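Putative carboxynorspermidine decarboxylase protein (PDB 3MT1) probably catalyses, as a homodimer, the pyridoxal 5'-phosphate-dependent decarboxylation of carboxynorspermidine and carboxyspermidine to norspermidine and spermidine. Local coordinates at residues I96-I101 against I114-R119; S102-F107 against E150-R155; S239-V244 against S317-A322; A265-L270 against G323-K328. One frame throughout, in Å; residues are numbered along the deposited sequence.

In the fold
Interactions 1 and 2 lie in the alpha/beta barrel and touch each other; interactions 3 and 4 lie nearer the chain's centre, near the predicted substrate site, and also touch. Interactions 1 and 3 are both strand pairings, parallel in the barrel and antiparallel in the sheet domain, the latter being the more buried and carrying a side-chain hydrogen bond besides those of the backbone. Interaction 2 holds the helix that follows the first strand of interaction 1, but at the periphery, through a small apolar contact and a long ion pair. Interaction 4 is buried and charged, with bridging waters, a bound sulfate and the second subunit close by.

Interaction 1: I96-I101 against I114-R119; sequences IIFNSI and IARGLR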
loop_
_atom_site.group_PDB
_atom_site.type_symbol
_atom_site.label_atom_id
_atom_site.label_comp_id
_atom_site.label_asym_id
_atom_site.label_seq_id
_atom_site.Cartn_x
_atom_site.Cartn_y
_atom_site.Cartn_z
ATOM N N ILE B 96 7.458 25.388 11.241
ATOM C CA ILE B 96 6.362 24.981 10.369
ATOM C C ILE B 96 6.666 25.558 9.009
ATOM O O ILE B 96 7.181 26.666 8.907
ATOM C CB ILE B 96 4.975 25.440 10.903
ATOM C CG1 ILE B 96 3.849 24.749 10.111
ATOM C CG2 ILE B 96 4.836 26.936 10.868
ATOM C CD1 ILE B 96 2.460 24.958 10.704
ATOM N N ILE B 97 6.397 24.780 7.973
ATOM C CA ILE B 97 6.678 25.189 6.620
ATOM C C ILE B 97 5.433 25.076 5.769
ATOM O O ILE B 97 4.645 24.116 5.887
ATOM C CB ILE B 97 7.806 24.364 6.037
ATOM C CG1 ILE B 97 9.075 24.681 6.827
ATOM C CG2 ILE B 97 7.989 24.639 4.532
ATOM C CD1 ILE B 97 9.810 23.464 7.298
ATOM N N PHE B 98 5.240 26.103 4.943
ATOM C CA PHE B 98 4.069 26.182 4.098
ATOM C C PHE B 98 4.493 26.087 2.683
ATOM O O PHE B 98 5.579 26.558 2.314
ATOM C CB PHE B 98 3.292 27.461 4.313
ATOM C CG PHE B 98 2.937 27.708 5.740
ATOM C CD1 PHE B 98 1.798 27.140 6.290
ATOM C CD2 PHE B 98 3.757 28.510 6.550
ATOM C CE1 PHE B 98 1.469 27.366 7.623
ATOM C CE2 PHE B 98 3.439 28.740 7.859
ATOM C CZ PHE B 98 2.288 28.160 8.403
ATOM N N ASN B 99 3.607 25.472 1.901
ATOM C CA ASN B 99 3.841 25.160 0.505
ATOM C C ASN B 99 3.712 26.374 -0.411
ATOM O O ASN B 99 4.279 26.406 -1.501
ATOM C CB ASN B 99 2.877 24.058 0.063
ATOM C CG ASN B 99 3.311 23.388 -1.224
ATOM O OD1 ASN B 99 4.357 22.739 -1.265
ATOM N ND2 ASN B 99 2.510 23.539 -2.283
ATOM N N SER B 100 2.971 27.374 0.039
ATOM C CA SER B 100 2.553 28.461 -0.833
ATOM C C SER B 100 2.272 29.675 0.019
ATOM O O SER B 100 2.040 29.548 1.229
ATOM C CB SER B 100 1.285 28.063 -1.590
ATOM O OG SER B 100 0.204 27.946 -0.675
ATOM N N ILE B 101 2.286 30.845 -0.620
ATOM C CA ILE B 101 2.018 32.123 0.040
ATOM C C ILE B 101 0.643 32.088 0.689
ATOM O O ILE B 101 0.483 32.427 1.863
ATOM C CB ILE B 101 2.163 33.301 -0.955
ATOM C CG1 ILE B 101 3.626 33.730 -1.003
ATOM C CG2 ILE B 101 1.278 34.501 -0.554
ATOM C CD1 ILE B 101 4.144 34.082 -2.396
ATOM N N ILE B 114 5.727 30.199 16.729
ATOM C CA ILE B 114 6.885 29.440 16.320
ATOM C C ILE B 114 7.427 30.023 15.035
ATOM O O ILE B 114 6.760 30.861 14.407
ATOM C CB ILE B 114 6.551 27.929 16.133
ATOM C CG1 ILE B 114 5.360 27.749 15.180
ATOM C CG2 ILE B 114 6.312 27.236 17.507
ATOM C CD1 ILE B 114 5.136 26.338 14.730
ATOM N N ALA B 115 8.631 29.584 14.662
ATOM C CA ALA B 115 9.317 30.004 13.435
ATOM C C ALA B 115 8.579 29.491 12.179
ATOM O O ALA B 115 8.210 28.323 12.114
ATOM C CB ALA B 115 10.778 29.512 13.442
ATOM N N ARG B 116 8.357 30.367 11.201
ATOM C CA ARG B 116 7.615 30.008 10.018
ATOM C C ARG B 116 8.547 30.028 8.824
ATOM O O ARG B 116 9.452 30.873 8.735
ATOM C CB ARG B 116 6.420 30.955 9.824
ATOM C CG ARG B 116 5.326 30.812 10.927
ATOM C CD ARG B 116 4.346 31.994 10.999
ATOM N NE ARG B 116 5.022 33.297 10.989
ATOM C CZ ARG B 116 5.608 33.873 12.038
ATOM N NH1 ARG B 116 5.628 33.287 13.237
ATOM N NH2 ARG B 116 6.188 35.049 11.887
ATOM N N GLY B 117 8.327 29.079 7.919
ATOM C CA GLY B 117 9.126 28.918 6.712
ATOM C C GLY B 117 8.256 28.782 5.487
ATOM O O GLY B 117 7.040 28.620 5.578
ATOM N N LEU B 118 8.872 28.868 4.316
ATOM C CA LEU B 118 8.132 28.804 3.068
ATOM C C LEU B 118 8.932 27.909 2.149
ATOM O O LEU B 118 10.149 28.009 2.104
ATOM C CB LEU B 118 7.979 30.221 2.474
ATOM C CG LEU B 118 7.181 30.376 1.166
ATOM C CD1 LEU B 118 5.672 30.429 1.427
ATOM C CD2 LEU B 118 7.610 31.596 0.359
ATOM N N ARG B 119 8.266 27.020 1.426
ATOM C CA ARG B 119 8.973 26.209 0.443
ATOM C C ARG B 119 9.233 26.970 -0.845
ATOM O O ARG B 119 8.352 27.648 -1.383
ATOM C CB ARG B 119 8.199 24.946 0.108
ATOM C CG ARG B 119 9.026 23.973 -0.678
ATOM C CD ARG B 119 8.257 22.758 -1.054
ATOM N NE ARG B 119 9.117 21.803 -1.746
ATOM C CZ ARG B 119 8.829 20.517 -1.913
ATOM N NH1 ARG B 119 7.690 20.017 -1.424
ATOM N NH2 ARG B 119 9.686 19.732 -2.557
#
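The strands 96-98 and 115-119 run parallel at 32° to each other, their axes 4.5 Å apart, and four backbone hydrogen bonds join them: Ile96 N to Ala115 O, Gly117 N to Ile96 O, Phe98 N to Gly117 O and Arg119 N to Phe98 O. Three of these meet the carbonyl nearly along its axis; the one from Phe98 N, 3.2 Å from Gly117 O, comes from above the carbonyl plane. On the sheet face shared by Ile96, Phe98, Arg116 and Leu118, the Ile96 CG2 methyl lies 3.9 Å from both Arg116 CG and Ile114 CD1. These strands are neighbours in the eight-stranded parallel barrel, connected by helix 101-107 as a beta-alpha-beta crossover, and Phe98 packs beneath that helix on Leu104 and Phe107. With CG anti to its own carbonyl carbon (chi1 -53°), the Phe98 ring lies alongside Arg116 and turns an edge to the neighbouring strand, CD2 being 3.4 Å from Gly117 O. On the other face, Gly117 pairs with Ile97, and a CB there would be crowded against Ile97 CG1. Just past strand 96-98, Asn99 OD1 lies 3.9 Å from Arg119 CD, while Asn99 OD1 and Arg119 NH1 both hydrogen-bond Tyr77 OH.

Interaction 2: S102-F107 against E150-R155; sequences SQLERF and ERVMDR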
loop_
_atom_site.group_PDB
_atom_site.type_symbol
_atom_site.label_atom_id
_atom_site.label_comp_id
_atom_site.label_asym_id
_atom_site.label_seq_id
_atom_site.Cartn_x
_atom_site.Cartn_y
_atom_site.Cartn_z
ATOM N N SER B 102 -0.331 31.638 -0.088
ATOM C CA SER B 102 -1.697 31.520 0.359
ATOM C C SER B 102 -1.857 30.671 1.642
ATOM O O SER B 102 -2.576 31.072 2.561
ATOM C CB SER B 102 -2.534 30.963 -0.790
ATOM O OG SER B 102 -3.892 30.900 -0.421
ATOM N N GLN B 103 -1.190 29.514 1.704
ATOM C CA GLN B 103 -1.167 28.697 2.930
ATOM C C GLN B 103 -0.586 29.495 4.086
ATOM O O GLN B 103 -1.095 29.449 5.220
ATOM C CB GLN B 103 -0.334 27.425 2.746
ATOM C CG GLN B 103 -1.023 26.309 1.986
ATOM C CD GLN B 103 -1.795 25.422 2.896
ATOM O OE1 GLN B 103 -1.232 24.842 3.824
ATOM N NE2 GLN B 103 -3.099 25.297 2.649
ATOM N N LEU B 104 0.479 30.231 3.800
ATOM C CA LEU B 104 1.116 31.032 4.839
ATOM C C LEU B 104 0.208 32.155 5.322
ATOM O O LEU B 104 0.042 32.345 6.521
ATOM C CB LEU B 104 2.461 31.564 4.352
ATOM C CG LEU B 104 3.090 32.746 5.053
ATOM C CD1 LEU B 104 3.590 32.352 6.405
ATOM C CD2 LEU B 104 4.210 33.256 4.164
ATOM N N GLU B 105 -0.390 32.880 4.379
ATOM C CA GLU B 105 -1.336 33.939 4.709
ATOM C C GLU B 105 -2.471 33.348 5.522
ATOM O O GLU B 105 -2.897 33.916 6.516
ATOM C CB GLU B 105 -1.867 34.583 3.447
ATOM C CG GLU B 105 -0.961 35.671 2.877
ATOM C CD GLU B 105 -1.471 36.211 1.533
ATOM O OE1 GLU B 105 -2.114 35.423 0.789
ATOM O OE2 GLU B 105 -1.230 37.407 1.211
ATOM N N ARG B 106 -2.915 32.158 5.129
ATOM C CA ARG B 106 -4.053 31.534 5.775
ATOM C C ARG B 106 -3.778 31.150 7.219
ATOM O O ARG B 106 -4.657 31.244 8.069
ATOM C CB ARG B 106 -4.485 30.311 5.004
ATOM C CG ARG B 106 -5.943 30.050 5.160
ATOM C CD ARG B 106 -6.462 29.232 4.024
ATOM N NE ARG B 106 -6.615 27.839 4.433
ATOM C CZ ARG B 106 -6.773 26.826 3.586
ATOM N NH1 ARG B 106 -6.773 27.055 2.281
ATOM N NH2 ARG B 106 -6.907 25.577 4.041
ATOM N N PHE B 107 -2.552 30.729 7.493
ATOM C CA PHE B 107 -2.260 30.098 8.764
ATOM C C PHE B 107 -1.289 30.876 9.623
ATOM O O PHE B 107 -1.093 30.541 10.774
ATOM C CB PHE B 107 -1.788 28.662 8.538
ATOM C CG PHE B 107 -2.851 27.771 7.972
ATOM C CD1 PHE B 107 -4.079 27.641 8.618
ATOM C CD2 PHE B 107 -2.632 27.060 6.801
ATOM C CE1 PHE B 107 -5.076 26.813 8.098
ATOM C CE2 PHE B 107 -3.625 26.238 6.270
ATOM C CZ PHE B 107 -4.847 26.115 6.915
ATOM N N GLU B 150 8.719 38.268 -1.731
ATOM C CA GLU B 150 9.138 39.485 -1.071
ATOM C C GLU B 150 8.041 40.226 -0.314
ATOM O O GLU B 150 8.301 40.821 0.742
ATOM C CB GLU B 150 9.774 40.414 -2.087
ATOM C CG GLU B 150 11.281 40.307 -2.167
ATOM C CD GLU B 150 11.939 41.673 -2.178
ATOM O OE1 GLU B 150 12.062 42.293 -1.089
ATOM O OE2 GLU B 150 12.327 42.122 -3.280
ATOM N N ARG B 151 6.820 40.192 -0.848
ATOM C CA ARG B 151 5.693 40.871 -0.208
ATOM C C ARG B 151 5.336 40.238 1.148
ATOM O O ARG B 151 4.593 40.809 1.955
ATOM C CB ARG B 151 4.475 40.926 -1.138
ATOM C CG ARG B 151 3.685 42.217 -0.963
ATOM C CD ARG B 151 2.343 42.165 -1.636
ATOM N NE ARG B 151 1.260 42.462 -0.697
ATOM C CZ ARG B 151 0.453 41.535 -0.172
ATOM N NH1 ARG B 151 -0.509 41.885 0.674
ATOM N NH2 ARG B 151 0.599 40.255 -0.496
ATOM N N VAL B 152 5.899 39.068 1.408
ATOM C CA VAL B 152 5.504 38.321 2.577
ATOM C C VAL B 152 6.692 37.960 3.515
ATOM O O VAL B 152 6.560 37.166 4.441
ATOM C CB VAL B 152 4.615 37.154 2.136
ATOM C CG1 VAL B 152 5.449 35.935 1.761
ATOM C CG2 VAL B 152 3.591 36.845 3.195
HETATM N N MSE B 153 7.821 38.632 3.296
HETATM C CA MSE B 153 9.057 38.435 4.060
HETATM C C MSE B 153 8.996 38.853 5.532
HETATM O O MSE B 153 9.782 38.391 6.333
HETATM C CB MSE B 153 10.205 39.165 3.365
HETATM C CG MSE B 153 10.630 38.523 2.064
HETATM SE SE MSE B 153 11.703 36.897 2.319
HETATM C CE MSE B 153 13.401 37.723 2.679
ATOM N N ASP B 154 8.061 39.725 5.887
ATOM C CA ASP B 154 7.905 40.137 7.282
ATOM C C ASP B 154 7.196 39.070 8.129
ATOM O O ASP B 154 6.942 39.273 9.315
ATOM C CB ASP B 154 7.154 41.495 7.365
ATOM N N ARG B 155 6.873 37.933 7.519
ATOM C CA ARG B 155 6.082 36.914 8.196
ATOM C C ARG B 155 6.809 35.574 8.260
ATOM O O ARG B 155 6.382 34.667 8.971
ATOM C CB ARG B 155 4.728 36.736 7.504
ATOM C CG ARG B 155 4.092 38.029 7.031
ATOM C CD ARG B 155 2.707 37.790 6.494
ATOM N NE ARG B 155 1.729 37.669 7.567
ATOM C CZ ARG B 155 0.441 37.380 7.392
ATOM N NH1 ARG B 155 -0.055 37.163 6.172
ATOM N NH2 ARG B 155 -0.364 37.296 8.450
#
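Leu104 sets CG anti to its backbone N (chi1 161°), and Val152 places CG1 in the crowded position between its backbone N and carbonyl carbon (chi1 87°), so that the two side chains meet tip to tip. Helix 101-107, an outer helix of the alpha/beta barrel, is thereby joined to the loop between helix 146-150 and strand 158-160, which folds into two successive type I turns, Glu150 to Met153 and Val152 to Arg155. Leu104 CD2 sits against both methyls of Val152, 3.8 Å from CG1 and 3.8 Å from CG2, a small buried apolar patch whose other flank is Phe98 of the barrel strand. Toward the solvent lie charged side chains. Glu105 extends beyond CG toward the loop and crosses Arg151 at about a right angle, the carboxylate and guanidinium planes being 76° apart. Their salt bridge is long, 3.8 Å from OE2 to Arg151 NH2, with the carboxylate oxygen at the guanidinium edge, and therefore is probably a loose electrostatic attraction. Arg155 also crosses Glu105 at about a right angle, bent at chi3; its NH1 does not contact the carboxylate but rests on the aliphatic part of the chain, 3.7 Å from Glu105 CG.

Interaction 3: S239-V244 against S317-A322; sequences STTLEV and SFQDAA
The Phe318 ring is stacked with Phe301, while Val244 CG2 approaches it obliquely, 3.8 Å from CE2. The other flat group, the Glu243 carboxylate, is gripped at both oxygens: Ser317 OG donates to OE1 (2.8 Å) on its syn lone pair, and Thr241 OG1 donates to OE2 (2.5 Å) on its anti lone pair. A bend at chi2 (-60°) folds the acid back over Ser317 and Thr241, and Arg315 completes the cluster with a salt bridge to OE1. The Gln319 amide lies alongside Thr241, its OE1 3.5 Å from Thr241 CG2, and its NE2 hydrogen-bonds Ser317 O. Between the faces of Phe318 and Glu243 the antiparallel strands 240-251 and 315-318 of the beta-sheet domain pair through Leu242 and Phe318, each backbone N bonded to the other's O at 2.9 Å. Past the end of strand 315-318 the loop still bonds to the other strand, Ala321 N donating to Thr240 O almost straight (171°), and Ala322 CB packs closely against the Thr240 side chain. On the face of Leu242, Ala321 CB lies 4.1 Å from Leu242 CB. An alanine at Glu243 would lose the acceptors of both hydroxyls and the acid partner of Arg315, which would probably leave the positive charge of Arg315 less well compensated. With two hydroxyl donors and an arginine close by, the carboxylate is likely to stay ionised.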
loop_
_atom_site.group_PDB
_atom_site.type_symbol
_atom_site.label_atom_id
_atom_site.label_comp_id
_atom_site.label_asym_id
_atom_site.label_seq_id
_atom_site.Cartn_x
_atom_site.Cartn_y
_atom_site.Cartn_z
ATOM N N SER B 239 20.733 -0.842 6.084
ATOM C CA SER B 239 20.714 -1.157 7.493
ATOM C C SER B 239 19.826 -2.323 7.786
ATOM O O SER B 239 20.007 -2.986 8.813
ATOM C CB SER B 239 20.210 0.012 8.327
ATOM O OG SER B 239 18.790 0.036 8.299
ATOM N N THR B 240 18.847 -2.548 6.912
ATOM C CA THR B 240 17.745 -3.436 7.227
ATOM C C THR B 240 17.492 -4.443 6.111
ATOM O O THR B 240 17.611 -4.116 4.955
ATOM C CB THR B 240 16.475 -2.587 7.460
ATOM O OG1 THR B 240 16.737 -1.619 8.500
ATOM C CG2 THR B 240 15.243 -3.446 7.826
ATOM N N THR B 241 17.103 -5.663 6.473
ATOM C CA THR B 241 16.712 -6.675 5.489
ATOM C C THR B 241 15.263 -7.128 5.697
ATOM O O THR B 241 14.717 -6.988 6.804
ATOM C CB THR B 241 17.620 -7.904 5.574
ATOM O OG1 THR B 241 17.652 -8.359 6.942
ATOM C CG2 THR B 241 19.073 -7.567 5.100
ATOM N N LEU B 242 14.640 -7.654 4.636
ATOM C CA LEU B 242 13.379 -8.377 4.775
ATOM C C LEU B 242 13.659 -9.891 4.650
ATOM O O LEU B 242 13.983 -10.365 3.565
ATOM C CB LEU B 242 12.321 -7.906 3.736
ATOM C CG LEU B 242 10.981 -8.672 3.639
ATOM C CD1 LEU B 242 10.235 -8.773 4.991
ATOM C CD2 LEU B 242 10.025 -8.179 2.487
ATOM N N GLU B 243 13.519 -10.631 5.750
ATOM C CA GLU B 243 13.765 -12.065 5.774
ATOM C C GLU B 243 12.573 -12.921 5.315
ATOM O O GLU B 243 11.485 -12.811 5.888
ATOM C CB GLU B 243 14.187 -12.463 7.185
ATOM C CG GLU B 243 15.399 -11.671 7.700
ATOM C CD GLU B 243 16.657 -11.843 6.839
ATOM O OE1 GLU B 243 16.975 -12.986 6.387
ATOM O OE2 GLU B 243 17.344 -10.824 6.617
ATOM N N VAL B 244 12.764 -13.772 4.307
ATOM C CA VAL B 244 11.662 -14.632 3.818
ATOM C C VAL B 244 12.070 -16.117 3.594
ATOM O O VAL B 244 13.259 -16.447 3.545
ATOM C CB VAL B 244 10.995 -14.107 2.505
ATOM C CG1 VAL B 244 10.528 -12.661 2.644
ATOM C CG2 VAL B 244 11.946 -14.256 1.311
ATOM N N SER B 317 17.060 -13.246 1.999
ATOM C CA SER B 317 17.087 -11.912 2.621
ATOM C C SER B 317 17.043 -10.768 1.588
ATOM O O SER B 317 18.025 -10.512 0.907
ATOM C CB SER B 317 18.359 -11.725 3.480
ATOM O OG SER B 317 18.704 -12.897 4.189
ATOM N N PHE B 318 15.938 -10.046 1.481
ATOM C CA PHE B 318 15.976 -8.872 0.609
ATOM C C PHE B 318 16.723 -7.759 1.283
ATOM O O PHE B 318 16.471 -7.422 2.422
ATOM C CB PHE B 318 14.587 -8.487 0.094
ATOM C CG PHE B 318 13.986 -9.564 -0.747
ATOM C CD1 PHE B 318 14.570 -9.916 -1.950
ATOM C CD2 PHE B 318 12.886 -10.298 -0.299
ATOM C CE1 PHE B 318 14.050 -10.950 -2.731
ATOM C CE2 PHE B 318 12.341 -11.333 -1.064
ATOM C CZ PHE B 318 12.937 -11.665 -2.288
ATOM N N GLN B 319 17.665 -7.207 0.561
ATOM C CA GLN B 319 18.583 -6.231 1.124
ATOM C C GLN B 319 17.985 -4.833 1.081
ATOM O O GLN B 319 17.058 -4.562 0.297
ATOM C CB GLN B 319 19.923 -6.265 0.366
ATOM C CG GLN B 319 20.605 -7.624 0.375
ATOM C CD GLN B 319 20.972 -8.110 1.779
ATOM O OE1 GLN B 319 21.576 -7.387 2.592
ATOM N NE2 GLN B 319 20.600 -9.347 2.069
ATOM N N ASP B 320 18.537 -3.953 1.912
ATOM C CA ASP B 320 18.153 -2.552 1.962
ATOM C C ASP B 320 16.650 -2.336 1.978
ATOM O O ASP B 320 16.114 -1.637 1.126
ATOM C CB ASP B 320 18.745 -1.785 0.786
ATOM C CG ASP B 320 18.885 -0.313 1.092
ATOM O OD1 ASP B 320 18.767 0.032 2.295
ATOM O OD2 ASP B 320 19.135 0.490 0.163
ATOM N N ALA B 321 15.975 -2.915 2.955
ATOM C CA ALA B 321 14.545 -2.851 2.987
ATOM C C ALA B 321 13.938 -1.888 4.013
ATOM O O ALA B 321 12.758 -1.993 4.295
ATOM C CB ALA B 321 13.998 -4.251 3.190
ATOM N N ALA B 322 14.694 -0.935 4.558
ATOM C CA ALA B 322 14.132 -0.066 5.621
ATOM C C ALA B 322 13.304 1.138 5.147
ATOM O O ALA B 322 12.327 1.524 5.810
ATOM C CB ALA B 322 15.216 0.392 6.596
#

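Interaction 4: A265-L270 against G323-K328; sequences AHMLDL and GYTMVK. With SO4 (sulfate ion), chain D.
Asp269 OD1 receives a hydrogen bond from Lys328 NZ at 2.8 Å, a salt bridge in which the ammonium comes from above the carboxylate plane. NZ has its strongest partner in Glu264 of the second subunit. The other oxygen of Asp269, OD2, lies 3.7 Å from Tyr324 CB, and the carboxylate is turned almost parallel to the tyrosine ring, the planes 4° apart. Leu268 CD2 packs against the lysine chain, 4.0 Å from CD, and Met267 CG, in a selenomethionine, meets Thr325 CG2. An alanine at Asp269 would remove one of the two acids that pair with Lys328, and NZ would probably be less firmly placed. Two waters tie the backbones together: one accepts from Leu268 N and donates to Thr325 O (3.0 Å), the other accepts from Asp269 N (2.7 Å) and donates to Tyr324 O. Further out, Thr325 OG1 hydrogen-bonds Ala321 O. Tyr324 OH donates to sulfate O2 at 2.9 Å, and that ion is further held by the backbone nitrogens of Gly199, Gly232 and Glu233. Such a tyrosine and glycine-rich cradle is consistent with the cofactor phosphate site of class-II decarboxylases, in the same region as Asp269 and Glu233, both predicted to bind substrate.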
loop_
_atom_site.group_PDB
_atom_site.type_symbol
_atom_site.label_atom_id
_atom_site.label_comp_id
_atom_site.label_asym_id
_atom_site.label_seq_id
_atom_site.Cartn_x
_atom_site.Cartn_y
_atom_site.Cartn_z
ATOM N N ALA B 265 2.257 -5.795 -0.403
ATOM C CA ALA B 265 1.925 -5.598 0.996
ATOM C C ALA B 265 3.113 -5.109 1.792
ATOM O O ALA B 265 2.935 -4.490 2.836
ATOM C CB ALA B 265 1.400 -6.883 1.593
ATOM N N HIS B 266 4.316 -5.406 1.320
ATOM C CA HIS B 266 5.518 -5.328 2.186
ATOM C C HIS B 266 6.648 -4.448 1.694
ATOM O O HIS B 266 7.479 -4.048 2.490
ATOM C CB HIS B 266 6.051 -6.726 2.514
ATOM C CG HIS B 266 5.003 -7.625 3.083
ATOM N ND1 HIS B 266 4.989 -8.987 2.880
ATOM C CD2 HIS B 266 3.904 -7.343 3.832
ATOM C CE1 HIS B 266 3.940 -9.508 3.495
ATOM N NE2 HIS B 266 3.260 -8.531 4.072
HETATM N N MSE B 267 6.680 -4.154 0.398
HETATM C CA MSE B 267 7.762 -3.378 -0.220
HETATM C C MSE B 267 7.170 -2.657 -1.437
HETATM O O MSE B 267 7.578 -2.847 -2.586
HETATM C CB MSE B 267 8.904 -4.322 -0.586
HETATM C CG MSE B 267 9.915 -4.607 0.573
HETATM SE SE MSE B 267 11.353 -5.708 -0.187
HETATM C CE MSE B 267 12.580 -4.235 -0.636
ATOM N N LEU B 268 6.163 -1.839 -1.142
ATOM C CA LEU B 268 5.211 -1.389 -2.111
ATOM C C LEU B 268 5.846 -0.472 -3.143
ATOM O O LEU B 268 5.387 -0.405 -4.276
ATOM C CB LEU B 268 4.037 -0.731 -1.384
ATOM C CG LEU B 268 2.970 0.089 -2.139
ATOM C CD1 LEU B 268 2.171 -0.765 -3.151
ATOM C CD2 LEU B 268 2.013 0.855 -1.186
ATOM N N ASP B 269 6.896 0.243 -2.753
ATOM C CA ASP B 269 7.681 1.010 -3.729
ATOM C C ASP B 269 8.151 0.158 -4.906
ATOM O O ASP B 269 8.178 0.640 -6.031
ATOM C CB ASP B 269 8.841 1.794 -3.082
ATOM C CG ASP B 269 8.450 3.267 -2.750
ATOM O OD1 ASP B 269 7.269 3.501 -2.449
ATOM O OD2 ASP B 269 9.302 4.192 -2.799
ATOM N N LEU B 270 8.480 -1.105 -4.667
ATOM C CA LEU B 270 8.867 -1.981 -5.780
ATOM C C LEU B 270 7.751 -2.176 -6.769
ATOM O O LEU B 270 7.985 -2.213 -7.980
ATOM C CB LEU B 270 9.367 -3.356 -5.326
ATOM C CG LEU B 270 10.485 -3.333 -4.274
ATOM C CD1 LEU B 270 10.964 -4.745 -4.016
ATOM C CD2 LEU B 270 11.647 -2.370 -4.709
ATOM N N GLY B 323 13.698 1.753 4.035
ATOM C CA GLY B 323 13.052 2.969 3.574
ATOM C C GLY B 323 11.789 2.742 2.766
ATOM O O GLY B 323 11.761 1.901 1.827
ATOM N N TYR B 324 10.741 3.500 3.105
ATOM C CA TYR B 324 9.530 3.521 2.306
ATOM C C TYR B 324 8.934 2.110 2.219
ATOM O O TYR B 324 8.217 1.770 1.263
ATOM C CB TYR B 324 9.809 4.121 0.898
ATOM C CG TYR B 324 10.255 5.559 0.963
ATOM C CD1 TYR B 324 9.341 6.592 1.261
ATOM C CD2 TYR B 324 11.612 5.895 0.805
ATOM C CE1 TYR B 324 9.771 7.950 1.363
ATOM C CE2 TYR B 324 12.056 7.220 0.896
ATOM C CZ TYR B 324 11.138 8.236 1.161
ATOM O OH TYR B 324 11.615 9.531 1.269
ATOM N N THR B 325 9.245 1.281 3.208
ATOM C CA THR B 325 8.693 -0.069 3.239
ATOM C C THR B 325 7.732 -0.181 4.416
ATOM O O THR B 325 6.537 -0.276 4.229
ATOM C CB THR B 325 9.794 -1.109 3.367
ATOM O OG1 THR B 325 10.578 -0.796 4.539
ATOM C CG2 THR B 325 10.690 -1.119 2.089
HETATM N N MSE B 326 8.262 -0.100 5.633
HETATM C CA MSE B 326 7.454 -0.218 6.828
HETATM C C MSE B 326 6.355 0.816 6.920
HETATM O O MSE B 326 5.299 0.516 7.424
HETATM C CB MSE B 326 8.319 -0.163 8.083
HETATM C CG MSE B 326 8.764 -1.542 8.530
HETATM SE SE MSE B 326 10.395 -1.620 9.661
HETATM C CE MSE B 326 11.611 -0.869 8.319
ATOM N N VAL B 327 6.598 2.025 6.457
ATOM C CA VAL B 327 5.613 3.088 6.605
ATOM C C VAL B 327 4.363 2.894 5.695
ATOM O O VAL B 327 3.391 3.630 5.802
ATOM C CB VAL B 327 6.244 4.460 6.265
ATOM C CG1 VAL B 327 7.104 5.021 7.459
ATOM C CG2 VAL B 327 7.030 4.353 4.953
ATOM N N LYS B 328 4.407 1.918 4.788
ATOM C CA LYS B 328 3.344 1.805 3.817
ATOM C C LYS B 328 2.910 0.361 3.631
ATOM O O LYS B 328 2.256 0.026 2.667
ATOM C CB LYS B 328 3.685 2.518 2.496
ATOM C CG LYS B 328 5.025 2.140 1.860
ATOM C CD LYS B 328 5.151 2.781 0.463
ATOM C CE LYS B 328 6.046 3.994 0.496
ATOM N NZ LYS B 328 5.765 4.934 -0.586
HETATM S S SO4 D . 14.794 10.903 1.031
HETATM O O1 SO4 D . 14.979 10.886 -0.413
HETATM O O2 SO4 D . 14.460 9.579 1.526
HETATM O O3 SO4 D . 16.092 11.322 1.574
HETATM O O4 SO4 D . 13.770 11.878 1.431
HETATM O O HOH W 1 5.321 -1.640 1.894
HETATM O O HOH W 2 8.485 0.026 -0.570
#